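Local coordinates for xylose isomerase-like TIM barrel domain-containing protein (Thermus thermophilus, PDB 3AYV), which binds several zinc ions in a TIM barrel and is probably involved in protection against oxidative stress, its exact activity being unknown, at residues A[160-165]-A[185-190]; A[1-6]-A[220-225]; A[167-172]-A[194-199]. All coordinates share one frame; numbering follows the deposited sequence.

How the interactions relate
Interactions 1 and 2 are buried pairings of neighbouring parallel strands in the same eight-stranded barrel, and strand 185-188 of interaction 1 lies beside strand 219-222 of interaction 2. Interaction 2 joins the first strand to the last and so closes the ring. Interaction 3 lies at the surface, where the loop 194-199 rests on the end of helix 163-169, whose start belongs to interaction 1. Backbone hydrogen bonds hold both strand pairs, with apolar packing dominant in interaction 2 and sulfur-imidazole contact and zinc ligation in interaction 1; van der Waals contact alone crosses interaction 3. Zinc links all three, one ion shared by interactions 1 and 2, another by interactions 1 and 3, with a water bridging the two ions.

Interaction 1: residues A[160-165]-A[185-190]; sequences CFDAAH and HLHLND. With ZN (zinc ion), chain F; ZN (zinc ion), chain G.
The thiol of Cys-160 sits over the face of the His-187 imidazole, SG 3.4 Å from the ring centroid and only 12° off its normal. Cysteine suits this place because it is small and ends in a polarisable atom that can pack against two imidazoles at once; chi1 172° sets SG anti to the backbone N, which puts it over the His-187 ring and, in plane, at the edge of the His-185 ring. Strands 158-162 and 185-188 run parallel here, joined by bonds from Phe-161 N to His-185 O (3.0 Å) and from His-187 N to Phe-161 O (2.9 Å). On the other face of the sheet, Leu-186 brings CD2 to the edge of the Phe-161 ring, 4.1 Å from Phe-161 CD2.

Toward the C-terminal ends of the strands the metal ligands gather. Asp-162 OD2 and His-187 ND1 hold one zinc ion at 2.1 and 2.4 Å, the carboxylate turned 83° against the imidazole. Glu-136 and Glu-223 complete its protein ligands, while Glu-27 fixes the far nitrogen of His-187 by a hydrogen bond. Asp-162 OD1 meanwhile caps the next helix, accepting from His-165 N at 3.0 Å from above the carboxylate plane, and His-165 NE2 binds a second zinc.

Beyond this tight part the backbones separate and water fills in. One molecule accepts from Ala-163 N and donates to both Phe-161 O and His-187 O, the latter at 2.6 Å. Asn-189 reaches across with its amide, giving ND2 to a water on the second zinc and to Glu-223 O. TIM barrels carry their active sites at the C-terminal ends of the strands, and a metal site there is as in the xylose isomerase-like family.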
# COMPACT_ATOMS: atom_id res chain seq x y z
N CYS A 160 0.39 -4.93 4.29
CA CYS A 160 -0.54 -4.73 3.19
C CYS A 160 -0.16 -5.70 2.08
O CYS A 160 0.97 -5.65 1.57
CB CYS A 160 -0.45 -3.28 2.69
SG CYS A 160 -1.44 -3.01 1.16
N PHE A 161 -1.08 -6.59 1.69
CA PHE A 161 -0.79 -7.57 0.65
C PHE A 161 -1.28 -7.07 -0.70
O PHE A 161 -2.46 -6.75 -0.88
CB PHE A 161 -1.46 -8.92 0.96
CG PHE A 161 -1.28 -9.98 -0.13
CD1 PHE A 161 -0.04 -10.23 -0.72
CD2 PHE A 161 -2.39 -10.73 -0.56
CE1 PHE A 161 0.09 -11.21 -1.70
CE2 PHE A 161 -2.26 -11.73 -1.52
CZ PHE A 161 -1.01 -11.97 -2.10
N ASP A 162 -0.35 -7.05 -1.65
CA ASP A 162 -0.65 -6.79 -3.03
C ASP A 162 -0.37 -8.04 -3.83
O ASP A 162 0.79 -8.38 -4.06
CB ASP A 162 0.23 -5.65 -3.54
CG ASP A 162 -0.17 -5.20 -4.94
OD1 ASP A 162 -0.23 -6.01 -5.88
OD2 ASP A 162 -0.45 -4.01 -5.11
N ALA A 163 -1.43 -8.74 -4.26
CA ALA A 163 -1.27 -10.05 -4.91
C ALA A 163 -0.58 -9.97 -6.27
O ALA A 163 0.16 -10.88 -6.65
CB ALA A 163 -2.63 -10.78 -5.03
N ALA A 164 -0.84 -8.90 -7.01
CA ALA A 164 -0.21 -8.73 -8.33
C ALA A 164 1.31 -8.55 -8.19
O ALA A 164 2.07 -9.09 -9.01
CB ALA A 164 -0.83 -7.56 -9.06
N HIS A 165 1.76 -7.81 -7.18
CA HIS A 165 3.19 -7.68 -6.97
C HIS A 165 3.80 -9.03 -6.70
O HIS A 165 4.88 -9.33 -7.21
CB HIS A 165 3.50 -6.73 -5.81
CG HIS A 165 3.17 -5.30 -6.09
ND1 HIS A 165 3.25 -4.32 -5.13
CD2 HIS A 165 2.73 -4.69 -7.23
CE1 HIS A 165 2.88 -3.16 -5.66
NE2 HIS A 165 2.55 -3.36 -6.92
N HIS A 185 -4.77 -5.16 5.35
CA HIS A 185 -5.01 -4.15 4.32
C HIS A 185 -4.69 -4.86 3.03
O HIS A 185 -3.66 -5.54 2.92
CB HIS A 185 -4.03 -2.99 4.52
CG HIS A 185 -4.53 -1.66 4.08
ND1 HIS A 185 -4.03 -1.01 2.97
CD2 HIS A 185 -5.45 -0.82 4.62
CE1 HIS A 185 -4.61 0.17 2.85
NE2 HIS A 185 -5.49 0.30 3.84
N LEU A 186 -5.58 -4.75 2.04
CA LEU A 186 -5.34 -5.42 0.77
C LEU A 186 -5.35 -4.45 -0.37
O LEU A 186 -6.22 -3.57 -0.44
CB LEU A 186 -6.33 -6.57 0.52
CG LEU A 186 -5.95 -7.77 1.39
CD1 LEU A 186 -6.81 -7.78 2.65
CD2 LEU A 186 -5.99 -9.11 0.63
N HIS A 187 -4.34 -4.57 -1.23
CA HIS A 187 -4.29 -3.81 -2.47
C HIS A 187 -4.79 -4.72 -3.57
O HIS A 187 -4.19 -5.76 -3.85
CB HIS A 187 -2.86 -3.35 -2.74
CG HIS A 187 -2.51 -2.07 -2.04
ND1 HIS A 187 -1.31 -1.42 -2.26
CD2 HIS A 187 -3.20 -1.30 -1.17
CE1 HIS A 187 -1.26 -0.33 -1.51
NE2 HIS A 187 -2.40 -0.23 -0.85
N LEU A 188 -5.91 -4.33 -4.17
CA LEU A 188 -6.61 -5.19 -5.12
C LEU A 188 -6.57 -4.68 -6.54
O LEU A 188 -6.81 -3.51 -6.79
CB LEU A 188 -8.07 -5.33 -4.71
CG LEU A 188 -8.33 -5.95 -3.32
CD1 LEU A 188 -9.86 -5.96 -3.15
CD2 LEU A 188 -7.79 -7.36 -3.27
N ASN A 189 -6.25 -5.59 -7.45
CA ASN A 189 -6.37 -5.37 -8.89
C ASN A 189 -6.08 -6.70 -9.56
O ASN A 189 -5.92 -7.70 -8.86
CB ASN A 189 -5.44 -4.23 -9.37
CG ASN A 189 -3.97 -4.47 -9.04
OD1 ASN A 189 -3.49 -5.60 -9.09
ND2 ASN A 189 -3.26 -3.39 -8.71
N ASP A 190 -6.04 -6.72 -10.90
CA ASP A 190 -5.65 -7.92 -11.61
C ASP A 190 -4.54 -7.65 -12.63
O ASP A 190 -4.26 -6.50 -12.98
CB ASP A 190 -6.86 -8.62 -12.27
CG ASP A 190 -6.78 -10.14 -12.17
OD1 ASP A 190 -5.68 -10.68 -11.95
OD2 ASP A 190 -7.82 -10.81 -12.40
ZN ZN F . -0.03 -2.16 -4.17
ZN ZN G . 1.22 -2.12 -8.25
O HOH W 1 -3.95 -8.26 -3.03
O HOH W 2 -0.45 -3.82 -8.08
O HOH W 3 -3.12 -6.83 -6.69
O HOH W 4 0.43 0.32 -4.25
O HOH W 5 0.28 -1.36 -6.43
O HOH W 6 2.68 -0.51 -8.41

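Interaction 2: residues A[1-6]-A[220-225]; sequences MDVRLA and MVLEVR. With ZN (zinc ion), chain F.
With CG anti to the carbonyl carbon (chi1 -73°) and a bend at the thioether (chi3 -66°), Met-220 swings its CE methyl to 4.0 Å from Val-3 CG2 and 4.1 Å from Met-1 SD. This is the closure of the TIM barrel: the first strand, 3-8, lies parallel to the last, 219-222. The flexible methionine moulds itself to its neighbours, and branched Val-3 and Leu-222 extend the same apolar face, Val-3 CG1 standing 3.9 Å from Leu-222 CG. Helix 229-240 packs over this face, touching Met-1, Val-3 and Leu-222.

Four backbone bonds fasten the seam, from Met-220 N to Asp-2 O, Arg-4 N to Met-220 O, Leu-222 N to Arg-4 O (2.7 Å) and Ala-6 N to Leu-222 O. Arg-4 and Val-221 point to the opposite face. Arg-4, its chain extended from CG to NE, reaches back two residues and grips Asp-2 side-on, NE to OD1 at 2.9 Å and NH2 to OD2. Asp-91 also pairs with this guanidinium, and Thr-219 bonds Asp-2 OD2; the charge of buried Arg-4 is probably balanced by the two aspartates.

At the other end, Ala-6 is small enough to let CB rest 3.8 Å from Val-221 CG1 and also touch Glu-223 CG. Beyond that methylene, Glu-223 OE2 binds a zinc ion, also held by Asp-162 and His-187, at 2.4 Å.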
# COMPACT_ATOMS: atom_id res chain seq x y z
N MET A 1 -18.62 -3.34 3.71
CA MET A 1 -17.18 -3.47 3.29
C MET A 1 -16.53 -2.10 3.23
O MET A 1 -17.15 -1.11 2.79
CB MET A 1 -17.08 -4.16 1.92
CG MET A 1 -17.35 -5.66 1.96
SD MET A 1 -17.18 -6.45 0.35
CE MET A 1 -18.52 -5.66 -0.55
N ASP A 2 -15.27 -2.04 3.66
CA ASP A 2 -14.45 -0.85 3.61
C ASP A 2 -13.64 -0.92 2.31
O ASP A 2 -12.60 -1.57 2.27
CB ASP A 2 -13.52 -0.81 4.83
CG ASP A 2 -12.65 0.44 4.89
OD1 ASP A 2 -12.69 1.28 3.97
OD2 ASP A 2 -11.90 0.56 5.90
N VAL A 3 -14.15 -0.28 1.26
CA VAL A 3 -13.54 -0.34 -0.07
C VAL A 3 -13.16 1.07 -0.45
O VAL A 3 -13.97 1.99 -0.36
CB VAL A 3 -14.48 -0.96 -1.15
CG1 VAL A 3 -13.70 -1.20 -2.44
CG2 VAL A 3 -15.06 -2.28 -0.67
N ARG A 4 -11.90 1.23 -0.85
CA ARG A 4 -11.34 2.54 -1.07
C ARG A 4 -10.75 2.58 -2.47
O ARG A 4 -10.35 1.53 -3.01
CB ARG A 4 -10.23 2.82 -0.06
CG ARG A 4 -10.62 2.51 1.38
CD ARG A 4 -9.83 3.27 2.39
NE ARG A 4 -10.25 2.88 3.74
CZ ARG A 4 -9.57 3.17 4.85
NH1 ARG A 4 -8.42 3.84 4.78
NH2 ARG A 4 -10.02 2.77 6.03
N LEU A 5 -10.72 3.77 -3.06
CA LEU A 5 -10.05 3.97 -4.35
C LEU A 5 -8.67 4.62 -4.20
O LEU A 5 -8.54 5.66 -3.56
CB LEU A 5 -10.91 4.83 -5.28
CG LEU A 5 -10.33 5.06 -6.68
CD1 LEU A 5 -10.24 3.77 -7.49
CD2 LEU A 5 -11.16 6.11 -7.42
N ALA A 6 -7.66 4.00 -4.80
CA ALA A 6 -6.32 4.60 -4.90
C ALA A 6 -6.29 5.65 -5.99
O ALA A 6 -6.74 5.40 -7.10
CB ALA A 6 -5.27 3.50 -5.21
N MET A 220 -9.96 -2.74 1.90
CA MET A 220 -9.57 -3.10 0.55
C MET A 220 -9.43 -1.84 -0.30
O MET A 220 -10.32 -0.98 -0.29
CB MET A 220 -10.59 -4.06 -0.04
CG MET A 220 -10.51 -5.45 0.56
SD MET A 220 -11.94 -6.41 0.08
CE MET A 220 -13.23 -5.48 0.94
N VAL A 221 -8.30 -1.74 -1.00
CA VAL A 221 -8.00 -0.57 -1.80
C VAL A 221 -7.99 -1.02 -3.25
O VAL A 221 -7.27 -1.95 -3.61
CB VAL A 221 -6.60 0.04 -1.47
CG1 VAL A 221 -6.34 1.24 -2.41
CG2 VAL A 221 -6.54 0.50 -0.03
N LEU A 222 -8.81 -0.40 -4.07
CA LEU A 222 -8.81 -0.69 -5.49
C LEU A 222 -7.70 0.12 -6.15
O LEU A 222 -7.80 1.33 -6.32
CB LEU A 222 -10.18 -0.37 -6.12
CG LEU A 222 -11.34 -1.15 -5.49
CD1 LEU A 222 -12.65 -0.72 -6.14
CD2 LEU A 222 -11.13 -2.66 -5.67
N GLU A 223 -6.62 -0.58 -6.48
CA GLU A 223 -5.47 0.02 -7.12
C GLU A 223 -5.61 -0.23 -8.61
O GLU A 223 -4.92 -1.05 -9.20
CB GLU A 223 -4.23 -0.64 -6.56
CG GLU A 223 -3.96 -0.08 -5.18
CD GLU A 223 -2.54 0.08 -4.93
OE1 GLU A 223 -2.11 1.18 -4.48
OE2 GLU A 223 -1.86 -0.93 -5.20
N VAL A 224 -6.58 0.48 -9.19
CA VAL A 224 -7.06 0.21 -10.53
C VAL A 224 -6.96 1.48 -11.35
O VAL A 224 -7.39 2.56 -10.90
CB VAL A 224 -8.52 -0.33 -10.49
CG1 VAL A 224 -9.14 -0.41 -11.87
CG2 VAL A 224 -8.56 -1.72 -9.85
N ARG A 225 -6.41 1.36 -12.56
CA ARG A 225 -6.15 2.54 -13.36
C ARG A 225 -7.30 2.91 -14.28
O ARG A 225 -7.36 4.03 -14.79
CB ARG A 225 -4.78 2.46 -14.04
CG ARG A 225 -3.67 2.75 -13.02
CD ARG A 225 -2.34 3.16 -13.66
NE ARG A 225 -1.54 2.00 -14.04
CZ ARG A 225 -0.60 1.45 -13.27
NH1 ARG A 225 -0.32 1.94 -12.06
NH2 ARG A 225 0.07 0.39 -13.71
ZN ZN F . -0.03 -2.16 -4.17
O HOH W 4 0.43 0.32 -4.25
O HOH W 5 0.28 -1.36 -6.43

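Interaction 3: residues A[167-172]-A[194-199]; sequences RVFSRT and VYDRHW. With ZN (zinc ion), chain G.
Val-168 and Phe-169 face Asp-196 as a pair, each crossing it at about a right angle. Val-168 lays CG2 over the centre of the Phe-169 ring, 3.6 Å above its plane, and the same methyl reaches 4.2 Å from Asp-196 CB. The ring brings its far end to that carbon too, Phe-169 CZ lying 4.0 Å from Asp-196 CB, with the ring and carboxylate planes 74° apart. Of the aspartate side chain, CB meets the hydrocarbon groups; CG2 also lies against the backbone N. The other methyl of Val-168, CG1, is anti to the carbonyl carbon (chi1 -50°) and rests 3.8 Å from Tyr-195 O; a compact branched residue can spread thus over several backbone atoms of the loop.

The carboxylate is turned to the metal. Chi1 of Asp-196 (-167°) sets CG anti to the backbone N, on the metal side, and OD2 binds zinc at 2.1 Å, while OD1 lies 2.6 Å from one of the metal's waters. His-198 adds NE2 at 2.4 Å, its ring presenting an edge, in plane, to Asp-196 CG. His-165, earlier in the same helix as Val-168, supplies the third protein ligand.

No hydrogen bond crosses this surface contact. Van der Waals packing seats the loop on the helix end, and the zinc joins the same two elements through His-165, Asp-196 and His-198, so the loop's position probably depends in part on the metal.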
# COMPACT_ATOMS: atom_id res chain seq x y z
N ARG A 167 2.70 -11.88 -7.80
CA ARG A 167 2.60 -12.66 -9.04
C ARG A 167 3.63 -12.23 -10.06
O ARG A 167 4.25 -13.08 -10.70
CB ARG A 167 1.20 -12.51 -9.63
CG ARG A 167 0.96 -13.28 -10.95
CD ARG A 167 1.17 -14.79 -10.85
NE ARG A 167 0.83 -15.44 -12.12
CZ ARG A 167 -0.25 -16.19 -12.33
NH1 ARG A 167 -1.12 -16.40 -11.34
NH2 ARG A 167 -0.47 -16.74 -13.53
N VAL A 168 3.82 -10.92 -10.23
CA VAL A 168 4.71 -10.46 -11.30
C VAL A 168 6.15 -10.17 -10.86
O VAL A 168 7.06 -10.25 -11.68
CB VAL A 168 4.13 -9.30 -12.13
CG1 VAL A 168 2.68 -9.64 -12.61
CG2 VAL A 168 4.15 -8.00 -11.38
N PHE A 169 6.37 -9.86 -9.58
CA PHE A 169 7.72 -9.46 -9.15
C PHE A 169 8.47 -10.49 -8.26
O PHE A 169 9.71 -10.43 -8.17
CB PHE A 169 7.69 -8.10 -8.44
CG PHE A 169 7.18 -6.96 -9.29
CD1 PHE A 169 7.64 -6.78 -10.60
CD2 PHE A 169 6.24 -6.08 -8.78
CE1 PHE A 169 7.19 -5.72 -11.39
CE2 PHE A 169 5.78 -4.99 -9.56
CZ PHE A 169 6.26 -4.82 -10.86
N SER A 170 7.75 -11.40 -7.61
CA SER A 170 8.33 -12.29 -6.59
C SER A 170 8.59 -13.68 -7.19
O SER A 170 8.25 -13.92 -8.35
CB SER A 170 7.41 -12.39 -5.35
OG SER A 170 6.48 -13.47 -5.47
N ARG A 171 9.17 -14.58 -6.40
CA ARG A 171 9.30 -16.00 -6.78
C ARG A 171 8.25 -16.86 -6.09
O ARG A 171 8.33 -18.10 -6.10
CB ARG A 171 10.70 -16.53 -6.40
CG ARG A 171 11.82 -15.55 -6.66
CD ARG A 171 12.22 -15.50 -8.12
NE ARG A 171 13.02 -14.29 -8.38
CZ ARG A 171 13.15 -13.69 -9.56
NH1 ARG A 171 12.53 -14.18 -10.64
NH2 ARG A 171 13.87 -12.58 -9.65
N THR A 172 7.24 -16.21 -5.51
CA THR A 172 6.19 -16.87 -4.77
C THR A 172 4.83 -16.37 -5.30
O THR A 172 4.15 -15.55 -4.67
CB THR A 172 6.35 -16.63 -3.25
OG1 THR A 172 7.72 -16.84 -2.86
CG2 THR A 172 5.45 -17.57 -2.43
N VAL A 194 2.21 -10.89 -16.26
CA VAL A 194 3.48 -10.42 -16.84
C VAL A 194 3.82 -9.01 -16.34
O VAL A 194 4.94 -8.78 -15.86
CB VAL A 194 3.45 -10.43 -18.40
CG1 VAL A 194 4.82 -9.96 -18.96
CG2 VAL A 194 3.13 -11.84 -18.91
N TYR A 195 2.88 -8.09 -16.44
CA TYR A 195 3.08 -6.73 -15.98
C TYR A 195 2.13 -6.41 -14.83
O TYR A 195 1.04 -6.99 -14.74
CB TYR A 195 2.85 -5.70 -17.10
CG TYR A 195 3.83 -5.91 -18.21
CD1 TYR A 195 5.15 -5.46 -18.09
CD2 TYR A 195 3.47 -6.61 -19.35
CE1 TYR A 195 6.09 -5.71 -19.10
CE2 TYR A 195 4.38 -6.83 -20.38
CZ TYR A 195 5.69 -6.38 -20.23
OH TYR A 195 6.61 -6.62 -21.22
N ASP A 196 2.53 -5.46 -14.00
CA ASP A 196 1.65 -4.95 -12.96
C ASP A 196 0.60 -4.02 -13.58
O ASP A 196 0.76 -2.81 -13.62
CB ASP A 196 2.48 -4.21 -11.91
CG ASP A 196 1.69 -3.92 -10.65
OD1 ASP A 196 0.70 -4.60 -10.32
OD2 ASP A 196 2.10 -2.97 -10.00
N ARG A 197 -0.48 -4.63 -14.07
CA ARG A 197 -1.44 -3.95 -14.96
C ARG A 197 -2.38 -3.00 -14.28
O ARG A 197 -2.83 -2.02 -14.92
CB ARG A 197 -2.26 -4.99 -15.74
CG ARG A 197 -1.43 -5.84 -16.67
CD ARG A 197 -0.96 -4.98 -17.83
NE ARG A 197 -0.43 -5.82 -18.89
CZ ARG A 197 -0.11 -5.37 -20.10
NH1 ARG A 197 -0.24 -4.09 -20.40
NH2 ARG A 197 0.35 -6.22 -20.99
N HIS A 198 -2.66 -3.24 -13.01
CA HIS A 198 -3.66 -2.45 -12.29
C HIS A 198 -5.02 -2.50 -13.01
O HIS A 198 -5.71 -1.49 -13.12
CB HIS A 198 -3.18 -1.00 -12.04
CG HIS A 198 -2.11 -0.90 -11.00
ND1 HIS A 198 -2.11 0.09 -10.03
CD2 HIS A 198 -1.05 -1.69 -10.73
CE1 HIS A 198 -1.07 -0.09 -9.23
NE2 HIS A 198 -0.41 -1.15 -9.64
N TRP A 199 -5.38 -3.68 -13.51
CA TRP A 199 -6.68 -3.87 -14.15
C TRP A 199 -7.73 -4.14 -13.09
O TRP A 199 -7.41 -4.51 -11.95
CB TRP A 199 -6.64 -5.07 -15.08
CG TRP A 199 -5.85 -4.91 -16.37
CD1 TRP A 199 -5.48 -3.74 -16.99
CD2 TRP A 199 -5.41 -5.98 -17.21
NE1 TRP A 199 -4.81 -4.03 -18.17
CE2 TRP A 199 -4.75 -5.39 -18.32
CE3 TRP A 199 -5.48 -7.37 -17.12
CZ2 TRP A 199 -4.18 -6.17 -19.34
CZ3 TRP A 199 -4.90 -8.14 -18.14
CH2 TRP A 199 -4.27 -7.54 -19.23
ZN ZN G . 1.22 -2.12 -8.25
O HOH W 2 -0.45 -3.82 -8.08
O HOH W 5 0.28 -1.36 -6.43
O HOH W 6 2.68 -0.51 -8.41